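Local coordinates for protein precorrin-8x Methyl Mutase (Thermus thermophilus, PDB 1V9C) that probably catalyses the methyl-shifting isomerisation of precorrin-8X, a step in the biosynthesis of adenosylcobalamin, at residues V164-L167 with E168-A172. Numbering follows the deposited sequence.
Sequences VNVL and EAKRA. With SO4 (sulfate ion), chain G.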
ATOM      1  N   VAL B 164      14.050  -7.923  -7.536  1.00 45.98           N
ATOM      2  CA  VAL B 164      14.256  -9.268  -8.047  1.00 47.00           C
ATOM      3  C   VAL B 164      13.131  -9.714  -8.979  1.00 45.03           C
ATOM      4  O   VAL B 164      12.003  -9.920  -8.530  1.00 44.79           O
ATOM      5  CB  VAL B 164      14.375 -10.284  -6.878  1.00 51.06           C
ATOM      6  CG1 VAL B 164      14.692 -11.666  -7.415  1.00 49.87           C
ATOM      7  CG2 VAL B 164      15.460  -9.837  -5.903  1.00 51.60           C
ATOM      8  N   ASN B 165      13.448  -9.854 -10.270  1.00 42.15           N
ATOM      9  CA  ASN B 165      12.494 -10.300 -11.294  1.00 41.22           C
ATOM     10  C   ASN B 165      11.502  -9.234 -11.744  1.00 40.09           C
ATOM     11  O   ASN B 165      10.698  -9.470 -12.654  1.00 40.47           O
ATOM     12  CB  ASN B 165      11.693 -11.507 -10.784  1.00 42.17           C
ATOM     13  CG  ASN B 165      12.573 -12.686 -10.434  1.00 47.11           C
ATOM     14  OD1 ASN B 165      12.330 -13.391  -9.446  1.00 50.10           O
ATOM     15  ND2 ASN B 165      13.596 -12.919 -11.247  1.00 42.58           N
ATOM     16  N   VAL B 166      11.552  -8.067 -11.112  1.00 35.01           N
ATOM     17  CA  VAL B 166      10.625  -6.992 -11.427  1.00 32.26           C
ATOM     18  C   VAL B 166      10.711  -6.446 -12.853  1.00 36.07           C
ATOM     19  O   VAL B 166       9.695  -6.376 -13.568  1.00 32.46           O
ATOM     20  CB  VAL B 166      10.793  -5.817 -10.425  1.00 33.40           C
ATOM     21  CG1 VAL B 166       9.922  -4.637 -10.840  1.00 26.15           C
ATOM     22  CG2 VAL B 166      10.403  -6.277  -9.025  1.00 32.23           C
ATOM     23  N   LEU B 167      11.911  -6.051 -13.268  1.00 37.48           N
ATOM     24  CA  LEU B 167      12.091  -5.484 -14.599  1.00 39.48           C
ATOM     25  C   LEU B 167      11.712  -6.449 -15.716  1.00 39.80           C
ATOM     26  O   LEU B 167      11.057  -6.062 -16.686  1.00 40.86           O
ATOM     27  CB  LEU B 167      13.534  -5.008 -14.773  1.00 40.00           C
ATOM     28  CG  LEU B 167      14.027  -4.033 -13.691  1.00 43.88           C
ATOM     29  CD1 LEU B 167      15.404  -3.492 -14.086  1.00 40.72           C
ATOM     30  CD2 LEU B 167      13.028  -2.881 -13.517  1.00 38.68           C
ATOM     31  N   GLU B 168      12.090  -7.713 -15.568  1.00 41.64           N
ATOM     32  CA  GLU B 168      11.786  -8.698 -16.596  1.00 45.22           C
ATOM     33  C   GLU B 168      10.311  -9.088 -16.600  1.00 43.74           C
ATOM     34  O   GLU B 168       9.738  -9.370 -17.651  1.00 42.71           O
ATOM     35  CB  GLU B 168      12.673  -9.931 -16.411  1.00 49.01           C
ATOM     36  CG  GLU B 168      11.965 -11.162 -15.903  1.00 54.85           C
ATOM     37  CD  GLU B 168      12.896 -12.351 -15.794  1.00 59.03           C
ATOM     38  OE1 GLU B 168      13.873 -12.265 -15.020  1.00 63.10           O
ATOM     39  OE2 GLU B 168      12.651 -13.367 -16.482  1.00 59.37           O
ATOM     40  N   ALA B 169       9.703  -9.097 -15.418  1.00 43.73           N
ATOM     41  CA  ALA B 169       8.291  -9.440 -15.287  1.00 37.81           C
ATOM     42  C   ALA B 169       7.438  -8.425 -16.047  1.00 36.96           C
ATOM     43  O   ALA B 169       6.432  -8.775 -16.677  1.00 37.57           O
ATOM     44  CB  ALA B 169       7.894  -9.455 -13.819  1.00 35.48           C
ATOM     45  N   LYS B 170       7.845  -7.165 -15.987  1.00 31.73           N
ATOM     46  CA  LYS B 170       7.112  -6.124 -16.673  1.00 35.60           C
ATOM     47  C   LYS B 170       7.340  -6.225 -18.180  1.00 39.41           C
ATOM     48  O   LYS B 170       6.400  -6.081 -18.961  1.00 39.19           O
ATOM     49  CB  LYS B 170       7.519  -4.758 -16.123  1.00 33.61           C
ATOM     50  CG  LYS B 170       7.079  -4.596 -14.670  1.00 31.26           C
ATOM     51  CD  LYS B 170       7.654  -3.371 -14.004  1.00 32.55           C
ATOM     52  CE  LYS B 170       7.144  -3.271 -12.573  1.00 28.70           C
ATOM     53  NZ  LYS B 170       7.399  -1.943 -11.979  1.00 19.86           N
ATOM     54  N   ARG B 171       8.576  -6.487 -18.592  1.00 41.96           N
ATOM     55  CA  ARG B 171       8.864  -6.640 -20.017  1.00 42.92           C
ATOM     56  C   ARG B 171       8.009  -7.787 -20.558  1.00 40.99           C
ATOM     57  O   ARG B 171       7.347  -7.654 -21.584  1.00 42.03           O
ATOM     58  CB  ARG B 171      10.344  -6.950 -20.232  1.00 47.93           C
ATOM     59  CG  ARG B 171      11.107  -5.848 -20.950  1.00 56.52           C
ATOM     60  CD  ARG B 171      12.614  -6.088 -20.878  1.00 63.70           C
ATOM     61  NE  ARG B 171      13.142  -5.868 -19.530  1.00 63.55           N
ATOM     62  CZ  ARG B 171      14.354  -6.239 -19.128  1.00 63.19           C
ATOM     63  NH1 ARG B 171      15.176  -6.858 -19.962  1.00 64.34           N
ATOM     64  NH2 ARG B 171      14.746  -5.987 -17.888  1.00 64.88           N
ATOM     65  N   ALA B 172       8.003  -8.910 -19.853  1.00 37.52           N
ATOM     66  CA  ALA B 172       7.210 -10.048 -20.287  1.00 35.36           C
ATOM     67  C   ALA B 172       5.743  -9.657 -20.457  1.00 41.53           C
ATOM     68  O   ALA B 172       5.003 -10.301 -21.213  1.00 41.22           O
ATOM     69  CB  ALA B 172       7.325 -11.168 -19.291  1.00 33.23           C
TER
HETATM   70  S   SO4 G1005      15.214  -7.794 -12.273  1.00 49.41           S
HETATM   71  O1  SO4 G1005      15.701  -8.895 -11.427  1.00 39.52           O
HETATM   72  O2  SO4 G1005      14.643  -8.326 -13.533  1.00 43.07           O
HETATM   73  O3  SO4 G1005      16.345  -6.896 -12.603  1.00 51.08           O
HETATM   74  O4  SO4 G1005      14.186  -7.033 -11.528  1.00 48.20           O
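The first turn of helix 166-174, which links parallel strands 155-158 and 180-183 in a beta-alpha-beta unit, illustrates how a helix N-terminus receives an anion: Asn165 O accepts a hydrogen bond from Ala169 N at 3.0 Å, and three backbone amides at this end, those of Asn165, Leu167 and Glu168, point to a sulfate, probably from the crystallisation liquor. Asn165 N gives O1 of the ion a bond of 2.7 Å, Leu167 N reaches O4 at 3.0 Å, and a weak, longer bond runs from Glu168 N to O2; the helix dipole would probably favour the negative charge. Within the turn, Lys170 N and Arg171 N donate hydrogen bonds to Val166 O and Leu167 O respectively. Val166 and Lys170 run alongside each other. With CG1 anti to the backbone N (chi1 174°), the valine sets this methyl 3.5 Å from Lys170 CE, while the extended lysine chain carries NZ on to the carbonyl oxygens of Pro160, Thr183 and Gly185. Shortening Lys170 to an alanine is likely to leave those three carbonyls without their shared ammonium donor and the Val166 methyl without this aliphatic neighbour. Arg171 folds back through a bend at chi3 (-71°), bringing the edge of its guanidinium to Leu167, with Arg171 NH2 3.5 Å from Leu167 CB.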